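Local coordinates for MutT/NUDIX family protein (PDB 3ID9), which probably hydrolyses a nucleoside diphosphate linked to another moiety, although its substrate is not established, at residues L30-K40 against D123-L132. Numbering follows the deposited sequence.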
loop_
_atom_site.group_PDB
_atom_site.type_symbol
_atom_site.label_atom_id
_atom_site.label_comp_id
_atom_site.label_asym_id
_atom_site.label_seq_id
_atom_site.Cartn_x
_atom_site.Cartn_y
_atom_site.Cartn_z
ATOM N N LEU B 30 3.054 -12.988 -9.701
ATOM C CA LEU B 30 4.270 -13.167 -10.476
ATOM C C LEU B 30 3.861 -13.476 -11.905
ATOM O O LEU B 30 3.365 -14.566 -12.206
ATOM C CB LEU B 30 5.095 -14.314 -9.879
ATOM C CG LEU B 30 6.574 -14.447 -10.271
ATOM C CD1 LEU B 30 7.178 -15.632 -9.525
ATOM C CD2 LEU B 30 6.719 -14.641 -11.777
ATOM N N ILE B 31 4.073 -12.499 -12.778
ATOM C CA ILE B 31 3.719 -12.611 -14.182
ATOM C C ILE B 31 4.949 -12.791 -15.059
ATOM O O ILE B 31 5.949 -12.090 -14.902
ATOM C CB ILE B 31 2.978 -11.349 -14.658
ATOM C CG1 ILE B 31 1.710 -11.155 -13.829
ATOM C CG2 ILE B 31 2.654 -11.454 -16.135
ATOM C CD1 ILE B 31 1.093 -9.771 -13.982
ATOM N N GLU B 32 4.861 -13.745 -15.977
ATOM C CA GLU B 32 5.926 -14.034 -16.927
ATOM C C GLU B 32 5.243 -14.511 -18.201
ATOM O O GLU B 32 4.376 -15.388 -18.163
ATOM C CB GLU B 32 6.880 -15.107 -16.383
ATOM C CG GLU B 32 7.880 -14.585 -15.353
ATOM C CD GLU B 32 8.912 -15.623 -14.938
ATOM O OE1 GLU B 32 9.104 -16.600 -15.686
ATOM O OE2 GLU B 32 9.548 -15.458 -13.872
ATOM N N ASP B 33 5.615 -13.904 -19.323
ATOM C CA ASP B 33 5.036 -14.238 -20.617
ATOM C C ASP B 33 3.519 -14.163 -20.576
ATOM O O ASP B 33 2.831 -15.064 -21.052
ATOM C CB ASP B 33 5.454 -15.641 -21.063
ATOM C CG ASP B 33 6.945 -15.873 -20.935
ATOM O OD1 ASP B 33 7.727 -15.007 -21.391
ATOM O OD2 ASP B 33 7.331 -16.931 -20.381
ATOM N N GLU B 34 3.007 -13.083 -19.997
ATOM C CA GLU B 34 1.569 -12.860 -19.896
ATOM C C GLU B 34 0.814 -13.953 -19.144
ATOM O O GLU B 34 -0.384 -14.142 -19.353
ATOM C CB GLU B 34 0.969 -12.699 -21.293
ATOM C CG GLU B 34 1.523 -11.523 -22.080
ATOM C CD GLU B 34 1.059 -11.532 -23.533
ATOM O OE1 GLU B 34 1.402 -12.490 -24.271
ATOM O OE2 GLU B 34 0.349 -10.585 -23.937
ATOM N N LYS B 35 1.511 -14.673 -18.272
ATOM C CA LYS B 35 0.877 -15.727 -17.484
ATOM C C LYS B 35 1.084 -15.435 -16.014
ATOM O O LYS B 35 2.105 -14.867 -15.628
ATOM C CB LYS B 35 1.487 -17.089 -17.793
ATOM C CG LYS B 35 1.356 -17.536 -19.233
ATOM C CD LYS B 35 2.122 -18.829 -19.428
ATOM C CE LYS B 35 2.136 -19.266 -20.874
ATOM N NZ LYS B 35 2.924 -20.518 -21.033
ATOM N N VAL B 36 0.118 -15.831 -15.198
ATOM C CA VAL B 36 0.205 -15.615 -13.765
ATOM C C VAL B 36 0.452 -16.921 -13.029
ATOM O O VAL B 36 -0.110 -17.952 -13.370
ATOM C CB VAL B 36 -1.095 -14.981 -13.212
ATOM C CG1 VAL B 36 -0.921 -14.629 -11.746
ATOM C CG2 VAL B 36 -1.427 -13.734 -13.989
ATOM N N LEU B 37 1.283 -16.866 -11.998
ATOM C CA LEU B 37 1.591 -18.042 -11.199
ATOM C C LEU B 37 0.445 -18.391 -10.251
ATOM O O LEU B 37 0.102 -17.602 -9.379
ATOM C CB LEU B 37 2.861 -17.772 -10.386
ATOM C CG LEU B 37 3.526 -18.724 -9.374
ATOM C CD1 LEU B 37 2.566 -19.773 -8.854
ATOM C CD2 LEU B 37 4.722 -19.369 -10.032
ATOM N N LEU B 38 -0.159 -19.565 -10.428
ATOM C CA LEU B 38 -1.202 -20.001 -9.515
ATOM C C LEU B 38 -0.665 -21.188 -8.743
ATOM O O LEU B 38 0.166 -21.942 -9.227
ATOM C CB LEU B 38 -2.494 -20.396 -10.229
ATOM C CG LEU B 38 -3.214 -19.278 -10.989
ATOM C CD1 LEU B 38 -4.600 -19.782 -11.419
ATOM C CD2 LEU B 38 -3.324 -18.022 -10.104
ATOM N N VAL B 39 -1.158 -21.326 -7.526
ATOM C CA VAL B 39 -0.764 -22.366 -6.611
ATOM C C VAL B 39 -2.013 -23.166 -6.257
ATOM O O VAL B 39 -3.134 -22.658 -6.354
ATOM C CB VAL B 39 -0.134 -21.700 -5.356
ATOM C CG1 VAL B 39 -0.363 -22.529 -4.121
ATOM C CG2 VAL B 39 1.353 -21.502 -5.584
ATOM N N LYS B 40 -1.833 -24.420 -5.867
ATOM C CA LYS B 40 -2.982 -25.237 -5.509
ATOM C C LYS B 40 -3.107 -25.234 -3.991
ATOM O O LYS B 40 -2.142 -25.528 -3.282
ATOM C CB LYS B 40 -2.804 -26.663 -6.022
ATOM C CG LYS B 40 -4.047 -27.516 -5.940
ATOM C CD LYS B 40 -4.969 -27.282 -7.126
ATOM C CE LYS B 40 -5.082 -28.539 -8.002
ATOM N NZ LYS B 40 -5.619 -29.723 -7.259
ATOM N N ASP B 123 2.800 -27.533 -6.009
ATOM C CA ASP B 123 1.771 -27.561 -7.034
ATOM C C ASP B 123 1.736 -26.160 -7.627
ATOM O O ASP B 123 1.234 -25.226 -7.009
ATOM C CB ASP B 123 0.417 -27.917 -6.424
ATOM C CG ASP B 123 0.380 -29.335 -5.884
ATOM O OD1 ASP B 123 1.125 -30.193 -6.403
ATOM O OD2 ASP B 123 -0.404 -29.599 -4.950
ATOM N N VAL B 124 2.277 -26.022 -8.831
ATOM C CA VAL B 124 2.358 -24.728 -9.495
ATOM C C VAL B 124 1.942 -24.773 -10.955
ATOM O O VAL B 124 2.203 -25.745 -11.672
ATOM C CB VAL B 124 3.802 -24.189 -9.413
ATOM C CG1 VAL B 124 3.931 -22.873 -10.159
ATOM C CG2 VAL B 124 4.196 -24.030 -7.960
ATOM N N GLN B 125 1.308 -23.698 -11.401
ATOM C CA GLN B 125 0.868 -23.607 -12.775
ATOM C C GLN B 125 0.896 -22.150 -13.238
ATOM O O GLN B 125 0.520 -21.241 -12.499
ATOM C CB GLN B 125 -0.545 -24.171 -12.890
ATOM C CG GLN B 125 -1.071 -24.195 -14.296
ATOM C CD GLN B 125 -2.537 -24.585 -14.380
ATOM O OE1 GLN B 125 -3.101 -24.616 -15.467
ATOM N NE2 GLN B 125 -3.160 -24.879 -13.238
HETATM N N MSE B 126 1.360 -21.928 -14.460
HETATM C CA MSE B 126 1.413 -20.589 -15.023
HETATM C C MSE B 126 0.214 -20.462 -15.955
HETATM O O MSE B 126 0.199 -21.038 -17.032
HETATM C CB MSE B 126 2.715 -20.386 -15.804
HETATM C CG MSE B 126 3.982 -20.402 -14.955
HETATM SE SE MSE B 126 4.064 -19.021 -13.559
HETATM C CE MSE B 126 4.040 -17.438 -14.678
ATOM N N VAL B 127 -0.794 -19.711 -15.536
ATOM C CA VAL B 127 -1.991 -19.545 -16.342
ATOM C C VAL B 127 -2.047 -18.218 -17.092
ATOM O O VAL B 127 -1.835 -17.157 -16.519
ATOM C CB VAL B 127 -3.264 -19.688 -15.472
ATOM C CG1 VAL B 127 -4.502 -19.391 -16.304
ATOM C CG2 VAL B 127 -3.355 -21.103 -14.909
ATOM N N PRO B 128 -2.332 -18.270 -18.401
ATOM C CA PRO B 128 -2.412 -17.041 -19.198
ATOM C C PRO B 128 -3.423 -16.114 -18.548
ATOM O O PRO B 128 -4.485 -16.563 -18.118
ATOM C CB PRO B 128 -2.889 -17.538 -20.561
ATOM C CG PRO B 128 -2.336 -18.930 -20.624
ATOM C CD PRO B 128 -2.623 -19.452 -19.229
ATOM N N ILE B 129 -3.095 -14.828 -18.481
ATOM C CA ILE B 129 -3.978 -13.852 -17.861
ATOM C C ILE B 129 -5.360 -13.769 -18.498
ATOM O O ILE B 129 -6.345 -13.566 -17.798
ATOM C CB ILE B 129 -3.319 -12.461 -17.842
ATOM C CG1 ILE B 129 -2.071 -12.518 -16.957
ATOM C CG2 ILE B 129 -4.290 -11.413 -17.298
ATOM C CD1 ILE B 129 -1.179 -11.316 -17.085
ATOM N N ASN B 130 -5.445 -13.938 -19.813
ATOM C CA ASN B 130 -6.738 -13.884 -20.483
ATOM C C ASN B 130 -7.559 -15.159 -20.272
ATOM O O ASN B 130 -8.558 -15.374 -20.959
ATOM C CB ASN B 130 -6.562 -13.631 -21.985
ATOM C CG ASN B 130 -5.702 -14.692 -22.667
ATOM O OD1 ASN B 130 -5.997 -15.890 -22.611
ATOM N ND2 ASN B 130 -4.632 -14.248 -23.322
ATOM N N GLU B 131 -7.138 -16.001 -19.329
ATOM C CA GLU B 131 -7.858 -17.242 -19.033
ATOM C C GLU B 131 -8.210 -17.373 -17.562
ATOM O O GLU B 131 -8.767 -18.390 -17.152
ATOM C CB GLU B 131 -7.038 -18.466 -19.436
ATOM C CG GLU B 131 -6.866 -18.659 -20.926
ATOM C CD GLU B 131 -6.175 -19.968 -21.244
ATOM O OE1 GLU B 131 -6.743 -21.026 -20.903
ATOM O OE2 GLU B 131 -5.067 -19.944 -21.824
ATOM N N LEU B 132 -7.881 -16.353 -16.771
ATOM C CA LEU B 132 -8.172 -16.374 -15.344
ATOM C C LEU B 132 -9.660 -16.495 -15.020
ATOM O O LEU B 132 -10.023 -16.973 -13.946
ATOM C CB LEU B 132 -7.621 -15.129 -14.653
ATOM C CG LEU B 132 -6.200 -15.062 -14.069
ATOM C CD1 LEU B 132 -5.586 -16.461 -13.936
ATOM C CD2 LEU B 132 -5.343 -14.164 -14.941
HETATM O O HOH W 1 -2.648 -13.628 -21.288
#
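The flat peptide groups flanking V36 and L38 meet those flanking V127 and Q125 edge to edge, through N-H and C=O. L37 and V39 with V124 and M126 cover one face of this antiparallel ribbon, V36 and L38 with Q125 and V127 the other. The first face meets the Nudix-box helix 61-72 through L37 and V39; on the second, V36 packs on L50 and I145, L38 on W48. V36 and V127 exchange two hydrogen bonds, as do L38 and Q125. L38 N reaches Q125 O at 2.7 Å, nearly straight (177°) and almost in line with the carbonyl. At the K40 end the ladder finishes in a weak bond, K40 N to D123 O (3.4 Å).

At the other end the pairing outlasts the strand. E34 O, on the type I' turn between strands 23-32 and 35-40, accepts I129 N at 2.9 Å. It also takes a proton from a water, which in turn accepts N130 N, so one carbonyl ties the hairpin to the start of the 3-10 segment. I129 CG1 lies across V36 CG2, the side chains nearly at right angles, and its CD1 continues to I31 CG2 (4.0 Å). K35 runs extended beside P128, CG to CG 4.2 Å.

Selenomethionine M126 folds back across the neighbouring strand: CG lies beside its own N (chi1 -66°), and bends at chi2 and chi3 place SE 3.6 Å from L37 CD2 and bring CE to K35 O. L37 CD2 also meets V124 CG1 at 3.6 Å.

Backbone bonds thus set the antiparallel register of 124-128 on 35-40, while apolar packing, V36, L38 and V127 on one face and L37 with M126 on the other, probably helps hold the strand there.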